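PDB 3IGN: diguanylate cyclase from Marinobacter aquaeolei VT8, which probably joins two GTP molecules into the second messenger cyclic di-GMP with release of diphosphate, through the GGDEF domain that this chain represents. Local coordinates for residues Val43-Asp48 with Phe91-Pro96; Thr129-Ile134 with Ser161-Val166. All blocks are in the same frame, centred on the assembly; numbering follows the deposited sequence.

Contact 1: residues Val43-Asp48 with Phe91-Pro96; sequences VMFDID and FGIILP
Phe-91 lays its CB over one face of the Phe-45 ring, 3.6 Å from the ring centroid, a CH-pi contact displaced toward the rim near CZ. The two rings are nearly parallel, planes at 15°, yet offset so much that little of one lies over the other. Phe-45 holds CG between its backbone N and carbonyl carbon (chi1 67°), which swings the ring across to Phe-91; a leucine in its place, having no ring face to offer, would probably leave the CB of Phe-91 poorly covered and open a gap beside Ile-93. On the same face of the sheet, Ile-93 brings CD1 to 3.7 Å from Phe-45 CE2, Ile-47 CD1 meets the edge of the Phe-91 ring, and Val-43 CG2 lies 3.6 Å from Leu-95 CD1. Helices 59-74 and 100-115 cover this side of the central GGDEF sheet, in which 40-47 and 90-96 run antiparallel as neighbours. Two pairs of backbone hydrogen bonds join them: Val-43 with Ile-93, and Phe-45 with Phe-91, where Phe-91 N to Phe-45 O measures 2.7 Å. Between these, Met-44 and Gly-92 form a non-hydrogen-bonded pair. Selenomethionine Met-44, on the face toward helix 19-36, bends its CE over Gly-92 CA, where a side chain would crowd it.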
loop_
_atom_site.group_PDB
_atom_site.type_symbol
_atom_site.label_atom_id
_atom_site.label_comp_id
_atom_site.label_asym_id
_atom_site.label_seq_id
_atom_site.Cartn_x
_atom_site.Cartn_y
_atom_site.Cartn_z
ATOM N N VAL A 43 0.506 -1.795 -5.966
ATOM C CA VAL A 43 0.573 -2.475 -4.683
ATOM C C VAL A 43 -0.612 -2.010 -3.846
ATOM O O VAL A 43 -1.010 -0.852 -3.910
ATOM C CB VAL A 43 1.866 -2.126 -3.916
ATOM C CG1 VAL A 43 1.900 -2.876 -2.576
ATOM C CG2 VAL A 43 3.082 -2.473 -4.756
HETATM N N MSE A 44 -1.197 -2.933 -3.095
HETATM C CA MSE A 44 -2.311 -2.614 -2.210
HETATM C C MSE A 44 -1.947 -3.368 -0.947
HETATM O O MSE A 44 -1.712 -4.573 -1.000
HETATM C CB MSE A 44 -3.637 -3.162 -2.750
HETATM C CG MSE A 44 -3.937 -2.815 -4.191
HETATM SE SE MSE A 44 -5.591 -1.836 -4.362
HETATM C CE MSE A 44 -4.949 -0.217 -3.591
ATOM N N PHE A 45 -1.842 -2.672 0.177
ATOM C CA PHE A 45 -1.505 -3.365 1.410
ATOM C C PHE A 45 -2.288 -2.855 2.606
ATOM O O PHE A 45 -2.756 -1.714 2.621
ATOM C CB PHE A 45 0.017 -3.348 1.657
ATOM C CG PHE A 45 0.609 -1.989 1.953
ATOM C CD1 PHE A 45 0.853 -1.598 3.269
ATOM C CD2 PHE A 45 1.007 -1.142 0.921
ATOM C CE1 PHE A 45 1.491 -0.389 3.557
ATOM C CE2 PHE A 45 1.644 0.070 1.195
ATOM C CZ PHE A 45 1.889 0.447 2.515
ATOM N N ASP A 46 -2.452 -3.743 3.581
ATOM C CA ASP A 46 -3.202 -3.471 4.803
ATOM C C ASP A 46 -2.367 -3.808 6.024
ATOM O O ASP A 46 -1.478 -4.658 5.973
ATOM C CB ASP A 46 -4.455 -4.353 4.868
ATOM C CG ASP A 46 -5.538 -3.919 3.916
ATOM O OD1 ASP A 46 -5.274 -3.048 3.062
ATOM O OD2 ASP A 46 -6.662 -4.460 4.020
ATOM N N ILE A 47 -2.679 -3.148 7.131
ATOM C CA ILE A 47 -1.999 -3.413 8.386
ATOM C C ILE A 47 -2.695 -4.655 8.937
ATOM O O ILE A 47 -3.917 -4.701 8.990
ATOM C CB ILE A 47 -2.190 -2.244 9.360
ATOM C CG1 ILE A 47 -1.426 -1.019 8.843
ATOM C CG2 ILE A 47 -1.732 -2.646 10.755
ATOM C CD1 ILE A 47 -2.039 0.304 9.264
ATOM N N ASP A 48 -1.924 -5.662 9.327
ATOM C CA ASP A 48 -2.501 -6.893 9.864
ATOM C C ASP A 48 -3.124 -6.697 11.240
ATOM O O ASP A 48 -2.631 -5.906 12.043
ATOM C CB ASP A 48 -1.434 -7.989 9.967
ATOM C CG ASP A 48 -0.985 -8.497 8.615
ATOM O OD1 ASP A 48 -1.853 -8.680 7.744
ATOM O OD2 ASP A 48 0.225 -8.729 8.434
ATOM N N PHE A 91 -3.434 0.889 2.167
ATOM C CA PHE A 91 -2.563 1.794 1.418
ATOM C C PHE A 91 -2.340 1.246 0.015
ATOM O O PHE A 91 -2.501 0.059 -0.225
ATOM C CB PHE A 91 -1.203 1.919 2.107
ATOM C CG PHE A 91 -1.272 2.438 3.512
ATOM C CD1 PHE A 91 -0.963 3.765 3.791
ATOM C CD2 PHE A 91 -1.624 1.594 4.560
ATOM C CE1 PHE A 91 -1.000 4.248 5.102
ATOM C CE2 PHE A 91 -1.664 2.066 5.869
ATOM C CZ PHE A 91 -1.351 3.394 6.140
ATOM N N GLY A 92 -1.963 2.124 -0.905
ATOM C CA GLY A 92 -1.693 1.686 -2.261
ATOM C C GLY A 92 -0.449 2.394 -2.758
ATOM O O GLY A 92 -0.129 3.481 -2.295
ATOM N N ILE A 93 0.272 1.769 -3.682
ATOM C CA ILE A 93 1.460 2.395 -4.255
ATOM C C ILE A 93 1.490 2.101 -5.748
ATOM O O ILE A 93 1.232 0.970 -6.162
ATOM C CB ILE A 93 2.784 1.833 -3.678
ATOM C CG1 ILE A 93 2.695 1.632 -2.166
ATOM C CG2 ILE A 93 3.918 2.801 -3.973
ATOM C CD1 ILE A 93 3.908 0.905 -1.602
ATOM N N ILE A 94 1.793 3.121 -6.546
ATOM C CA ILE A 94 1.907 2.947 -7.988
ATOM C C ILE A 94 3.404 2.847 -8.206
ATOM O O ILE A 94 4.163 3.683 -7.724
ATOM C CB ILE A 94 1.379 4.165 -8.774
ATOM C CG1 ILE A 94 -0.104 4.373 -8.486
ATOM C CG2 ILE A 94 1.588 3.954 -10.284
ATOM C CD1 ILE A 94 -0.679 5.668 -9.073
ATOM N N LEU A 95 3.833 1.808 -8.907
ATOM C CA LEU A 95 5.249 1.624 -9.171
ATOM C C LEU A 95 5.490 1.635 -10.680
ATOM O O LEU A 95 5.422 0.602 -11.342
ATOM C CB LEU A 95 5.723 0.299 -8.574
ATOM C CG LEU A 95 5.427 0.045 -7.091
ATOM C CD1 LEU A 95 5.864 -1.373 -6.732
ATOM C CD2 LEU A 95 6.164 1.066 -6.220
ATOM N N PRO A 96 5.774 2.815 -11.248
ATOM C CA PRO A 96 6.013 2.891 -12.690
ATOM C C PRO A 96 7.357 2.279 -13.086
ATOM O O PRO A 96 8.289 2.235 -12.285
ATOM C CB PRO A 96 5.952 4.400 -12.962
ATOM C CG PRO A 96 6.544 4.972 -11.715
ATOM C CD PRO A 96 5.875 4.148 -10.623
#

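Contact 2: residues Thr129-Ile134 with Ser161-Val166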
loop_
_atom_site.group_PDB
_atom_site.type_symbol
_atom_site.label_atom_id
_atom_site.label_comp_id
_atom_site.label_asym_id
_atom_site.label_seq_id
_atom_site.Cartn_x
_atom_site.Cartn_y
_atom_site.Cartn_z
ATOM N N THR A 129 2.469 -6.142 11.660
ATOM C CA THR A 129 2.909 -6.488 10.319
ATOM C C THR A 129 1.897 -6.033 9.285
ATOM O O THR A 129 0.814 -5.551 9.624
ATOM C CB THR A 129 3.100 -8.009 10.160
ATOM O OG1 THR A 129 1.870 -8.683 10.461
ATOM C CG2 THR A 129 4.198 -8.512 11.084
ATOM N N VAL A 130 2.263 -6.187 8.018
ATOM C CA VAL A 130 1.381 -5.817 6.920
ATOM C C VAL A 130 1.310 -6.965 5.929
ATOM O O VAL A 130 2.235 -7.773 5.818
ATOM C CB VAL A 130 1.888 -4.572 6.141
ATOM C CG1 VAL A 130 1.647 -3.294 6.949
ATOM C CG2 VAL A 130 3.360 -4.735 5.826
ATOM N N SER A 131 0.192 -7.033 5.222
ATOM C CA SER A 131 -0.011 -8.036 4.183
ATOM C C SER A 131 0.012 -7.187 2.916
ATOM O O SER A 131 -0.544 -6.098 2.904
ATOM C CB SER A 131 -1.372 -8.726 4.346
ATOM O OG SER A 131 -1.340 -9.655 5.425
HETATM N N MSE A 132 0.648 -7.672 1.858
HETATM C CA MSE A 132 0.738 -6.885 0.631
HETATM C C MSE A 132 0.416 -7.662 -0.639
HETATM O O MSE A 132 0.790 -8.827 -0.780
HETATM C CB MSE A 132 2.144 -6.293 0.519
HETATM C CG MSE A 132 2.649 -5.693 1.829
HETATM SE SE MSE A 132 4.435 -4.968 1.698
HETATM C CE MSE A 132 5.414 -6.561 1.949
ATOM N N GLY A 133 -0.273 -6.996 -1.561
ATOM C CA GLY A 133 -0.631 -7.605 -2.828
ATOM C C GLY A 133 -0.076 -6.796 -3.981
ATOM O O GLY A 133 -0.187 -5.573 -3.986
ATOM N N ILE A 134 0.514 -7.482 -4.955
ATOM C CA ILE A 134 1.118 -6.836 -6.121
ATOM C C ILE A 134 0.450 -7.308 -7.405
ATOM O O ILE A 134 0.158 -8.487 -7.566
ATOM C CB ILE A 134 2.624 -7.195 -6.242
ATOM C CG1 ILE A 134 3.418 -6.618 -5.073
ATOM C CG2 ILE A 134 3.190 -6.687 -7.579
ATOM C CD1 ILE A 134 4.813 -7.222 -4.972
ATOM N N SER A 161 -3.353 -16.419 3.403
ATOM C CA SER A 161 -2.216 -17.328 3.315
ATOM C C SER A 161 -1.224 -17.273 4.480
ATOM O O SER A 161 -0.194 -17.945 4.443
ATOM C CB SER A 161 -1.461 -17.063 2.012
ATOM O OG SER A 161 -0.583 -18.128 1.711
ATOM N N GLY A 162 -1.518 -16.476 5.498
ATOM C CA GLY A 162 -0.620 -16.403 6.637
ATOM C C GLY A 162 -0.270 -15.008 7.125
ATOM O O GLY A 162 0.225 -14.855 8.239
ATOM N N ARG A 163 -0.524 -13.994 6.301
ATOM C CA ARG A 163 -0.223 -12.605 6.653
ATOM C C ARG A 163 1.280 -12.338 6.729
ATOM O O ARG A 163 2.085 -13.245 6.535
ATOM C CB ARG A 163 -0.899 -12.233 7.975
ATOM C CG ARG A 163 -2.407 -12.047 7.846
ATOM C CD ARG A 163 -3.066 -11.819 9.193
ATOM N NE ARG A 163 -4.358 -11.147 9.059
ATOM C CZ ARG A 163 -5.542 -11.740 9.161
ATOM N NH1 ARG A 163 -5.627 -13.043 9.406
ATOM N NH2 ARG A 163 -6.649 -11.024 9.010
ATOM N N ASN A 164 1.654 -11.091 7.012
ATOM C CA ASN A 164 3.064 -10.691 7.081
ATOM C C ASN A 164 3.804 -11.254 5.880
ATOM O O ASN A 164 4.864 -11.878 6.001
ATOM C CB ASN A 164 3.713 -11.177 8.383
ATOM C CG ASN A 164 5.127 -10.661 8.553
ATOM O OD1 ASN A 164 5.473 -9.590 8.047
ATOM N ND2 ASN A 164 5.952 -11.412 9.282
ATOM N N LYS A 165 3.239 -11.003 4.705
ATOM C CA LYS A 165 3.798 -11.521 3.468
ATOM C C LYS A 165 3.369 -10.712 2.258
ATOM O O LYS A 165 2.432 -9.916 2.322
ATOM C CB LYS A 165 3.332 -12.958 3.271
ATOM C CG LYS A 165 1.821 -13.103 3.495
ATOM C CD LYS A 165 1.270 -14.399 2.936
ATOM C CE LYS A 165 2.194 -15.555 3.204
ATOM N NZ LYS A 165 2.160 -16.484 2.045
ATOM N N VAL A 166 4.062 -10.956 1.151
ATOM C CA VAL A 166 3.792 -10.288 -0.115
ATOM C C VAL A 166 3.339 -11.341 -1.111
ATOM O O VAL A 166 3.997 -12.372 -1.266
ATOM C CB VAL A 166 5.064 -9.657 -0.715
ATOM C CG1 VAL A 166 4.701 -8.802 -1.925
ATOM C CG2 VAL A 166 5.796 -8.870 0.314
HETATM O O HOH W 1 5.397 -6.864 8.216
#
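Asn-164 OD1 takes a hydrogen bond from a water at 2.7 Å, and the same water accepts a hydrogen bond from the backbone N of Val-130, so it bridges the turn after helix 144-160 to the start of strand 130-136. Arg-111 NH1 also bonds OD1, while ND2 of Asn-164 is held by Glu-115; both partners sit on helix 100-115, and together they fix which way round the amide lies. With CG anti to its backbone N (chi1 -174°), Asn-164 presents the amide to Thr-129, whose methyl CG2 comes 3.4 Å from Asn-164 CG, the two side chains crossing at about a right angle. Ser-131 OG rests against Arg-163, 3.4 Å from its CA, and is hydrogen-bonded to Asp-48 OD1. Further along, Met-132 N donates to Lys-165 O at 2.9 Å, and Met-132 pairs in parallel with Val-166 as strand 166-168 joins the sheet's edge. Ile-134 CD1 packs tightly on Val-166 CG1. Just past helix 144-160, Gly-162, with positive phi in a Schellman motif, lets the chain turn toward the sheet. Between turn and strand the direct hydrogen bond is that of Met-132 with Lys-165; at Asn-164 the link is methyl contact and a bridging water, the amide itself being held by helix 100-115, and at Val-166 it is apolar.

Overall arrangement
Contacts 1 and 2 sit side by side in one sheet, their centres 11 Å apart, because strand 40-47 lies between 90-96 and 130-136. Asp-48, at the end of 43-48, ties them together: its OD1 lies 2.6 Å from Ser-131 OG and its OD2 2.6 Å from Thr-129 OG1, both probable hydrogen bonds, and OD2 also accepts a hydrogen bond from Asn-164 N. Phe-45 CB packs against the carbonyl of Ser-131. Contact 1 is the one nearer the ligand: measured between nearest atoms, the Leu-95 side chain is about 4 Å from bound cyclic di-GMP and about 3 Å from that of Asp-81, which binds it. In contact 2, the Ile-134 side chain stays about 10 Å from the ligand by the same measure.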